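Local coordinates for protein dally-like, isoform A (Drosophila melanogaster, PDB 6XTZ) that binds Wnt and Hedgehog proteins, probably as a GPI-linked cell-surface proteoglycan of the glypican family, and shields the Wnt palmitoleate so that Wnt can signal at a distance, at residues V191-S196 and V290-P295; F197-T202 and R534-G539; E281-S286 and R444-I449. The protein carries 5 engineered substitutions. All coordinates share one frame; numbering follows the deposited sequence.

Contact 1 of 3, residues V191-S196 and V290-P295; sequences VQIKRS and VMVVEP. With O18 (O-palmitoleoyl serine), chain H.
Gln192, on helix 185-216, and Val292, on the short, weakly bonded helical turn 290-293, bring the two backbones closest, with 7.0 Å between their CA atoms. Val292 fills most of the interface. Its CG1 lies against the root of the Gln192 side chain, 3.8 Å from CB, and the two side chains run past one another, pointing opposite ways. Beyond CG the Gln192 chain runs on extended, and its amide oxygen OE1 passes 3.9 Å from the same Val292 CG1. The other methyl, Val292 CG2, held between its own backbone N and carbonyl carbon, meets Ile193 CG1 more loosely at 4.3 Å.

Both sides of the contact also touch the O-palmitoleoyl serine. Ile193 CD1 approaches C12 of the lipid at 4.0 Å, past the double bond, whereas Val293 CG2 is 3.6 Å from C2, near the ester, and Val293 CG1 reaches C4. Val290 CG1 stands 4.0 Å from the amino N of the serine head. Ile193 also packs on Met143 of helix 139-158. Ile193 and Val293 touch the acyl chain while Val292 backs Ile193, all through apolar groups, consistent with this wall of the lipid pocket holding the chain mainly by apolar contact.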
loop_
_atom_site.group_PDB
_atom_site.type_symbol
_atom_site.label_atom_id
_atom_site.label_comp_id
_atom_site.label_asym_id
_atom_site.label_seq_id
_atom_site.Cartn_x
_atom_site.Cartn_y
_atom_site.Cartn_z
ATOM N N VAL A 191 15.472 -22.227 -0.302
ATOM C CA VAL A 191 14.499 -21.505 -1.115
ATOM C C VAL A 191 13.290 -21.111 -0.278
ATOM O O VAL A 191 12.790 -19.983 -0.377
ATOM C CB VAL A 191 14.092 -22.346 -2.338
ATOM C CG1 VAL A 191 13.033 -21.617 -3.147
ATOM C CG2 VAL A 191 15.304 -22.643 -3.198
ATOM N N GLN A 192 12.800 -22.027 0.563
ATOM C CA GLN A 192 11.640 -21.718 1.392
ATOM C C GLN A 192 11.946 -20.622 2.402
ATOM O O GLN A 192 11.063 -19.818 2.726
ATOM C CB GLN A 192 11.148 -22.981 2.097
ATOM C CG GLN A 192 10.568 -24.020 1.146
ATOM C CD GLN A 192 10.186 -25.312 1.844
ATOM O OE1 GLN A 192 10.182 -25.391 3.073
ATOM N NE2 GLN A 192 9.868 -26.335 1.060
ATOM N N ILE A 193 13.181 -20.565 2.906
ATOM C CA ILE A 193 13.566 -19.471 3.793
ATOM C C ILE A 193 13.670 -18.165 3.013
ATOM O O ILE A 193 13.188 -17.117 3.461
ATOM C CB ILE A 193 14.883 -19.806 4.514
ATOM C CG1 ILE A 193 14.669 -20.928 5.533
ATOM C CG2 ILE A 193 15.456 -18.570 5.194
ATOM C CD1 ILE A 193 15.928 -21.329 6.268
ATOM N N LYS A 194 14.294 -18.208 1.834
ATOM C CA LYS A 194 14.451 -17.001 1.030
ATOM C C LYS A 194 13.097 -16.431 0.626
ATOM O O LYS A 194 12.852 -15.227 0.768
ATOM C CB LYS A 194 15.307 -17.305 -0.201
ATOM C CG LYS A 194 15.487 -16.133 -1.159
ATOM C CD LYS A 194 14.572 -16.258 -2.369
ATOM C CE LYS A 194 14.866 -15.188 -3.399
ATOM N NZ LYS A 194 13.927 -15.268 -4.555
ATOM N N ARG A 195 12.202 -17.285 0.122
ATOM C CA ARG A 195 10.864 -16.824 -0.240
ATOM C C ARG A 195 10.155 -16.198 0.952
ATOM O O ARG A 195 9.481 -15.171 0.816
ATOM C CB ARG A 195 10.034 -17.983 -0.787
ATOM C CG ARG A 195 10.476 -18.526 -2.130
ATOM C CD ARG A 195 9.737 -19.823 -2.406
ATOM N NE ARG A 195 9.902 -20.296 -3.776
ATOM C CZ ARG A 195 9.353 -21.412 -4.241
ATOM N NH1 ARG A 195 8.606 -22.164 -3.444
ATOM N NH2 ARG A 195 9.544 -21.776 -5.502
ATOM N N SER A 196 10.296 -16.807 2.132
ATOM C CA SER A 196 9.590 -16.320 3.312
ATOM C C SER A 196 10.089 -14.940 3.724
ATOM O O SER A 196 9.291 -14.046 4.025
ATOM C CB SER A 196 9.748 -17.316 4.460
ATOM O OG SER A 196 8.932 -16.955 5.560
ATOM N N VAL A 290 6.825 -19.979 9.970
ATOM C CA VAL A 290 6.633 -21.054 10.935
ATOM C C VAL A 290 6.617 -22.407 10.234
ATOM O O VAL A 290 7.009 -23.424 10.819
ATOM C CB VAL A 290 5.345 -20.811 11.745
ATOM C CG1 VAL A 290 5.167 -21.873 12.816
ATOM C CG2 VAL A 290 5.369 -19.427 12.372
ATOM N N MET A 291 6.188 -22.444 8.970
ATOM C CA MET A 291 6.098 -23.695 8.229
ATOM C C MET A 291 7.458 -24.280 7.874
ATOM O O MET A 291 7.524 -25.449 7.484
ATOM C CB MET A 291 5.282 -23.492 6.951
ATOM C CG MET A 291 3.847 -23.053 7.195
ATOM S SD MET A 291 2.922 -24.222 8.209
ATOM C CE MET A 291 2.999 -25.694 7.189
ATOM N N VAL A 292 8.539 -23.504 7.995
ATOM C CA VAL A 292 9.876 -24.015 7.713
ATOM C C VAL A 292 10.641 -24.387 8.977
ATOM O O VAL A 292 11.671 -25.074 8.882
ATOM C CB VAL A 292 10.700 -23.005 6.886
ATOM C CG1 VAL A 292 9.909 -22.544 5.669
ATOM C CG2 VAL A 292 11.114 -21.822 7.745
ATOM N N VAL A 293 10.173 -23.969 10.151
ATOM C CA VAL A 293 10.847 -24.276 11.405
ATOM C C VAL A 293 10.098 -25.305 12.243
ATOM O O VAL A 293 10.726 -25.959 13.091
ATOM C CB VAL A 293 11.098 -22.998 12.231
ATOM C CG1 VAL A 293 12.063 -22.078 11.501
ATOM C CG2 VAL A 293 9.784 -22.288 12.509
ATOM N N GLU A 294 8.789 -25.464 12.049
ATOM C CA GLU A 294 8.064 -26.523 12.747
ATOM C C GLU A 294 8.582 -27.912 12.394
ATOM O O GLU A 294 8.863 -28.693 13.319
ATOM C CB GLU A 294 6.562 -26.397 12.466
ATOM C CG GLU A 294 5.855 -25.339 13.290
ATOM C CD GLU A 294 5.270 -25.897 14.573
ATOM O OE1 GLU A 294 4.519 -25.165 15.253
ATOM O OE2 GLU A 294 5.557 -27.069 14.901
ATOM N N PRO A 295 8.740 -28.293 11.110
ATOM C CA PRO A 295 9.224 -29.647 10.820
ATOM C C PRO A 295 10.733 -29.703 10.651
ATOM O O PRO A 295 11.236 -30.454 9.810
ATOM C CB PRO A 295 8.505 -29.986 9.513
ATOM C CG PRO A 295 8.481 -28.669 8.798
ATOM C CD PRO A 295 8.374 -27.589 9.864
HETATM C CA O18 H . 5.791 -19.498 17.504
HETATM C CB O18 H . 7.261 -19.535 17.886
HETATM C C1 O18 H . 9.196 -20.291 16.750
HETATM C C2 O18 H . 9.937 -20.269 15.447
HETATM C C3 O18 H . 10.049 -18.880 14.832
HETATM C C4 O18 H . 11.011 -18.840 13.654
HETATM C C5 O18 H . 11.270 -17.447 13.104
HETATM C C6 O18 H . 12.354 -17.401 12.037
HETATM C C7 O18 H . 13.716 -17.870 12.518
HETATM C C8 O18 H . 14.796 -17.860 11.438
HETATM C C9 O18 H . 14.530 -18.823 10.324
HETATM C C10 O18 H . 15.215 -19.920 10.063
HETATM C C11 O18 H . 16.396 -20.430 10.829
HETATM C C12 O18 H . 17.198 -21.484 10.069
HETATM C C13 O18 H . 18.344 -22.081 10.872
HETATM C C14 O18 H . 19.185 -23.092 10.107
HETATM C C15 O18 H . 18.417 -24.304 9.617
HETATM C C16 O18 H . 19.298 -25.332 8.942
HETATM C C O18 H . 5.639 -18.113 16.878
HETATM N N O18 H . 5.455 -20.545 16.555
HETATM O OG O18 H . 8.058 -19.599 16.681
HETATM O O11 O18 H . 9.571 -20.859 17.741
HETATM O O O18 H . 4.739 -17.360 17.239
#

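Contact 2 of 3, residues F197-T202 and R534-G539; sequences FVATRT and RNAYNG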
loop_
_atom_site.group_PDB
_atom_site.type_symbol
_atom_site.label_atom_id
_atom_site.label_comp_id
_atom_site.label_asym_id
_atom_site.label_seq_id
_atom_site.Cartn_x
_atom_site.Cartn_y
_atom_site.Cartn_z
ATOM N N PHE A 197 11.409 -14.747 3.738
ATOM C CA PHE A 197 11.961 -13.471 4.183
ATOM C C PHE A 197 11.714 -12.364 3.165
ATOM O O PHE A 197 11.486 -11.208 3.543
ATOM C CB PHE A 197 13.454 -13.618 4.472
ATOM C CG PHE A 197 13.753 -14.038 5.882
ATOM C CD1 PHE A 197 13.707 -15.374 6.247
ATOM C CD2 PHE A 197 14.073 -13.094 6.844
ATOM C CE1 PHE A 197 13.976 -15.760 7.547
ATOM C CE2 PHE A 197 14.346 -13.474 8.145
ATOM C CZ PHE A 197 14.297 -14.808 8.496
ATOM N N VAL A 198 11.758 -12.690 1.872
ATOM C CA VAL A 198 11.466 -11.687 0.852
ATOM C C VAL A 198 10.004 -11.267 0.927
ATOM O O VAL A 198 9.681 -10.076 0.891
ATOM C CB VAL A 198 11.834 -12.213 -0.547
ATOM C CG1 VAL A 198 11.387 -11.227 -1.615
ATOM C CG2 VAL A 198 13.330 -12.452 -0.644
ATOM N N ALA A 199 9.096 -12.240 1.046
ATOM C CA ALA A 199 7.677 -11.915 1.133
ATOM C C ALA A 199 7.358 -11.156 2.415
ATOM O O ALA A 199 6.524 -10.243 2.410
ATOM C CB ALA A 199 6.838 -13.190 1.040
ATOM N N THR A 200 8.015 -11.512 3.521
ATOM C CA THR A 200 7.736 -10.851 4.792
ATOM C C THR A 200 8.211 -9.403 4.773
ATOM O O THR A 200 7.478 -8.493 5.180
ATOM C CB THR A 200 8.394 -11.617 5.940
ATOM O OG1 THR A 200 7.952 -12.980 5.921
ATOM C CG2 THR A 200 8.028 -10.989 7.277
ATOM N N ARG A 201 9.437 -9.169 4.303
ATOM C CA ARG A 201 9.963 -7.809 4.252
ATOM C C ARG A 201 9.181 -6.952 3.265
ATOM O O ARG A 201 8.800 -5.819 3.579
ATOM C CB ARG A 201 11.446 -7.830 3.887
ATOM C CG ARG A 201 11.970 -6.478 3.438
ATOM C CD ARG A 201 13.476 -6.475 3.253
ATOM N NE ARG A 201 13.926 -5.245 2.606
ATOM C CZ ARG A 201 14.118 -4.090 3.237
ATOM N NH1 ARG A 201 13.901 -3.997 4.543
ATOM N NH2 ARG A 201 14.527 -3.025 2.562
ATOM N N THR A 202 8.930 -7.481 2.064
ATOM C CA THR A 202 8.229 -6.708 1.043
ATOM C C THR A 202 6.822 -6.334 1.497
ATOM O O THR A 202 6.336 -5.237 1.198
ATOM C CB THR A 202 8.183 -7.495 -0.266
ATOM O OG1 THR A 202 9.516 -7.861 -0.649
ATOM C CG2 THR A 202 7.556 -6.662 -1.377
ATOM N N ARG A 534 4.579 -8.447 -6.513
ATOM C CA ARG A 534 4.350 -9.518 -7.479
ATOM C C ARG A 534 5.530 -10.480 -7.528
ATOM O O ARG A 534 5.340 -11.701 -7.585
ATOM C CB ARG A 534 4.078 -8.932 -8.864
ATOM C CG ARG A 534 2.757 -8.190 -8.975
ATOM C CD ARG A 534 2.541 -7.648 -10.377
ATOM N NE ARG A 534 1.295 -6.894 -10.482
ATOM C CZ ARG A 534 0.889 -6.272 -11.584
ATOM N NH1 ARG A 534 1.632 -6.313 -12.682
ATOM N NH2 ARG A 534 -0.260 -5.607 -11.589
ATOM N N ASN A 535 6.755 -9.948 -7.513
ATOM C CA ASN A 535 7.930 -10.812 -7.468
ATOM C C ASN A 535 7.956 -11.636 -6.188
ATOM O O ASN A 535 8.274 -12.831 -6.218
ATOM C CB ASN A 535 9.204 -9.976 -7.592
ATOM C CG ASN A 535 9.395 -9.407 -8.985
ATOM O OD1 ASN A 535 8.970 -10.001 -9.974
ATOM N ND2 ASN A 535 10.042 -8.250 -9.067
ATOM N N ALA A 536 7.616 -11.017 -5.054
ATOM C CA ALA A 536 7.606 -11.740 -3.789
ATOM C C ALA A 536 6.542 -12.829 -3.774
ATOM O O ALA A 536 6.738 -13.880 -3.151
ATOM C CB ALA A 536 7.389 -10.769 -2.628
ATOM N N TYR A 537 5.413 -12.600 -4.449
ATOM C CA TYR A 537 4.372 -13.620 -4.517
ATOM C C TYR A 537 4.839 -14.840 -5.303
ATOM O O TYR A 537 4.548 -15.979 -4.921
ATOM C CB TYR A 537 3.104 -13.035 -5.139
ATOM C CG TYR A 537 2.002 -14.048 -5.342
ATOM C CD1 TYR A 537 1.243 -14.500 -4.271
ATOM C CD2 TYR A 537 1.714 -14.551 -6.606
ATOM C CE1 TYR A 537 0.232 -15.427 -4.450
ATOM C CE2 TYR A 537 0.706 -15.478 -6.795
ATOM C CZ TYR A 537 -0.032 -15.912 -5.713
ATOM O OH TYR A 537 -1.038 -16.832 -5.892
ATOM N N ASN A 538 5.557 -14.623 -6.408
ATOM C CA ASN A 538 6.052 -15.736 -7.207
ATOM C C ASN A 538 7.331 -16.337 -6.643
ATOM O O ASN A 538 7.616 -17.510 -6.906
ATOM C CB ASN A 538 6.288 -15.293 -8.654
ATOM C CG ASN A 538 6.594 -16.460 -9.580
ATOM O OD1 ASN A 538 6.020 -17.540 -9.441
ATOM N ND2 ASN A 538 7.509 -16.250 -10.521
ATOM N N GLY A 539 8.104 -15.566 -5.880
ATOM C CA GLY A 539 9.291 -16.079 -5.232
ATOM C C GLY A 539 10.505 -16.240 -6.116
ATOM O O GLY A 539 11.502 -16.814 -5.666
#
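Ala199 and Ala536 mark the near point of an almost antiparallel helix pair in the elongated, all-helical glypican core, where helix 185-216 packs on the C-terminal end of helix 513-538. The segment axes approach to 8.7 Å and cross at -150°, and the CA atoms of the two alanines are 4.9 Å apart, a closeness that small side chains permit.

The apolar packing centres on one methyl group. Ala536 CB points into helix 185-216 and rests 3.9 Å from Ala199 CA, among Val198, Ala199 and Thr202. Val198 CG1, anti to its backbone nitrogen at a chi1 of 174°, touches this methyl at 4.1 Å.

The polar part stays within helix 185-216. Thr202 turns its hydroxyl back to Val198 O, tilted 32° from the carbonyl plane; the same oxygen also accepts the backbone N-H of Thr202, the two donors arriving from opposite faces of that plane. Replacing Thr202 with glycine would probably leave Val198 O with the backbone donor alone and open a gap beside the Ala536 methyl. Thr202 OG1 thus does two things at once, lying 4.1 Å from Ala536 CB and giving its hydrogen to Val198 O at 2.7 Å.

Contact 3 of 3, residues E281-S286 and R444-I449; sequences ERLLGS and RIVRDI
Leu284 and Val446 meet tip to tip through their first torsions: at Leu284 a chi1 of -62° sets CG anti to the carbonyl carbon, and at Val446 a chi1 of 168° sets CG1 anti to the backbone N. Val446 CG1 then sits 3.8 Å from Leu284 CG and equally near its CD2. The preceding residue, Leu283, brings its CB to 4.2 Å from the same methyl, so Val446 CG1 meets two consecutive leucines.

Arg447 closes the outer side. Its chain, extended from CG to NE, crosses Leu284 at a slant; a chi4 of -86° then turns the guanidinium so that one face receives Leu284 CD2, centred 4.1 Å above the plane. The other branch, Leu284 CD1, lies 3.8 Å from both Arg447 CG and NH1. The leucine is thereby covered by the aliphatic stem as well as by the flat cation, in van der Waals contact rather than a polar bond.

Toward the interior, Leu283 packs on Thr200 and Tyr203 of helix 185-216, and Val446 on Phe87 of helix 51-110. The pattern, aliphatic inside and an exposed arginine laid over the outer side of Leu284, packs the C-terminal end of helix 263-283, together with Leu284, against helix 441-455 in the elongated alpha-helical glypican core.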
loop_
_atom_site.group_PDB
_atom_site.type_symbol
_atom_site.label_atom_id
_atom_site.label_comp_id
_atom_site.label_asym_id
_atom_site.label_seq_id
_atom_site.Cartn_x
_atom_site.Cartn_y
_atom_site.Cartn_z
ATOM N N GLU A 281 -1.697 -13.857 1.374
ATOM C CA GLU A 281 -2.078 -15.257 1.224
ATOM C C GLU A 281 -0.868 -16.169 1.381
ATOM O O GLU A 281 -0.958 -17.233 2.006
ATOM C CB GLU A 281 -2.741 -15.472 -0.137
ATOM C CG GLU A 281 -3.331 -16.859 -0.338
ATOM C CD GLU A 281 -3.799 -17.089 -1.763
ATOM O OE1 GLU A 281 -2.941 -17.270 -2.652
ATOM O OE2 GLU A 281 -5.026 -17.080 -1.995
ATOM N N ARG A 282 0.275 -15.765 0.822
ATOM C CA ARG A 282 1.500 -16.541 0.973
ATOM C C ARG A 282 1.983 -16.538 2.418
ATOM O O ARG A 282 2.387 -17.583 2.946
ATOM C CB ARG A 282 2.584 -15.986 0.052
ATOM C CG ARG A 282 2.342 -16.232 -1.424
ATOM C CD ARG A 282 2.716 -17.649 -1.815
ATOM N NE ARG A 282 2.687 -17.837 -3.262
ATOM C CZ ARG A 282 1.691 -18.420 -3.921
ATOM N NH1 ARG A 282 0.637 -18.879 -3.260
ATOM N NH2 ARG A 282 1.750 -18.544 -5.239
ATOM N N LEU A 283 1.950 -15.374 3.072
ATOM C CA LEU A 283 2.448 -15.272 4.441
ATOM C C LEU A 283 1.614 -16.095 5.413
ATOM O O LEU A 283 2.144 -16.588 6.413
ATOM C CB LEU A 283 2.478 -13.809 4.879
ATOM C CG LEU A 283 3.464 -12.916 4.130
ATOM C CD1 LEU A 283 3.418 -11.498 4.678
ATOM C CD2 LEU A 283 4.870 -13.489 4.227
ATOM N N LEU A 284 0.321 -16.247 5.148
ATOM C CA LEU A 284 -0.538 -17.081 5.974
ATOM C C LEU A 284 -0.529 -18.540 5.541
ATOM O O LEU A 284 -1.170 -19.370 6.194
ATOM C CB LEU A 284 -1.973 -16.546 5.953
ATOM C CG LEU A 284 -2.166 -15.130 6.505
ATOM C CD1 LEU A 284 -3.577 -14.634 6.241
ATOM C CD2 LEU A 284 -1.850 -15.090 7.992
ATOM N N GLY A 285 0.180 -18.871 4.464
ATOM C CA GLY A 285 0.213 -20.231 3.968
ATOM C C GLY A 285 1.606 -20.749 3.678
ATOM O O GLY A 285 2.394 -20.979 4.599
ATOM N N SER A 286 1.922 -20.912 2.389
ATOM C CA SER A 286 3.141 -21.613 1.993
ATOM C C SER A 286 4.394 -20.894 2.478
ATOM O O SER A 286 5.350 -21.534 2.929
ATOM C CB SER A 286 3.181 -21.773 0.474
ATOM O OG SER A 286 1.943 -22.252 -0.020
ATOM N N ARG A 444 -1.655 -12.741 13.142
ATOM C CA ARG A 444 -2.695 -11.799 13.542
ATOM C C ARG A 444 -2.476 -10.426 12.917
ATOM O O ARG A 444 -3.433 -9.782 12.472
ATOM C CB ARG A 444 -2.745 -11.694 15.067
ATOM C CG ARG A 444 -3.075 -13.007 15.760
ATOM C CD ARG A 444 -2.903 -12.907 17.269
ATOM N NE ARG A 444 -3.819 -11.944 17.872
ATOM C CZ ARG A 444 -3.896 -11.705 19.177
ATOM N NH1 ARG A 444 -3.108 -12.360 20.020
ATOM N NH2 ARG A 444 -4.758 -10.812 19.641
ATOM N N ILE A 445 -1.226 -9.958 12.877
ATOM C CA ILE A 445 -0.961 -8.652 12.282
ATOM C C ILE A 445 -1.038 -8.728 10.762
ATOM O O ILE A 445 -1.430 -7.755 10.105
ATOM C CB ILE A 445 0.396 -8.104 12.769
ATOM C CG1 ILE A 445 0.681 -6.727 12.162
ATOM C CG2 ILE A 445 1.521 -9.069 12.450
ATOM C CD1 ILE A 445 -0.298 -5.657 12.579
ATOM N N VAL A 446 -0.690 -9.878 10.178
ATOM C CA VAL A 446 -0.841 -10.049 8.735
ATOM C C VAL A 446 -2.316 -10.051 8.351
ATOM O O VAL A 446 -2.711 -9.433 7.354
ATOM C CB VAL A 446 -0.129 -11.332 8.269
ATOM C CG1 VAL A 446 -0.527 -11.673 6.839
ATOM C CG2 VAL A 446 1.380 -11.167 8.364
ATOM N N ARG A 447 -3.156 -10.737 9.133
ATOM C CA ARG A 447 -4.592 -10.715 8.866
ATOM C C ARG A 447 -5.170 -9.321 9.075
ATOM O O ARG A 447 -6.064 -8.896 8.335
ATOM C CB ARG A 447 -5.320 -11.723 9.755
ATOM C CG ARG A 447 -5.003 -13.180 9.471
ATOM C CD ARG A 447 -5.868 -14.091 10.328
ATOM N NE ARG A 447 -5.211 -15.364 10.612
ATOM C CZ ARG A 447 -5.260 -16.426 9.815
ATOM N NH1 ARG A 447 -5.937 -16.374 8.674
ATOM N NH2 ARG A 447 -4.631 -17.542 10.158
ATOM N N ASP A 448 -4.679 -8.602 10.087
ATOM C CA ASP A 448 -5.164 -7.248 10.340
ATOM C C ASP A 448 -4.848 -6.330 9.165
ATOM O O ASP A 448 -5.726 -5.620 8.663
ATOM C CB ASP A 448 -4.548 -6.710 11.632
ATOM C CG ASP A 448 -5.135 -5.376 12.050
ATOM O OD1 ASP A 448 -6.165 -4.963 11.474
ATOM O OD2 ASP A 448 -4.566 -4.739 12.961
ATOM N N ILE A 449 -3.594 -6.342 8.710
ATOM C CA ILE A 449 -3.200 -5.531 7.563
ATOM C C ILE A 449 -3.978 -5.943 6.321
ATOM O O ILE A 449 -4.464 -5.094 5.564
ATOM C CB ILE A 449 -1.680 -5.639 7.339
ATOM C CG1 ILE A 449 -0.926 -4.935 8.470
ATOM C CG2 ILE A 449 -1.294 -5.086 5.975
ATOM C CD1 ILE A 449 0.560 -5.218 8.480
#

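How the contacts relate
Following the chain from the N terminus, the first segments to take part lie on helix 185-216: 191-196 for contact 1 and, next, 197-202 for contact 2. Helix 263-283 gives 281-286 to contact 3. The short helix 290-293 closes contact 1, a loop of 93 residues. Helix 441-455, beyond a long unmodelled region, closes contact 3, and helix 513-538 closes contact 2 last. Contact 3 nests within contact 2, while contact 1 crosses both. Physical links join them: Lys194 NZ makes a weak hydrogen bond to Gly539 O, Tyr537 O probably accepts one from Arg282 NE, Leu283 CD2 packs on Ala199 CB, and Met291 CG meets Gly285 O. Together they tie the lipid-pocket wall to the central helices.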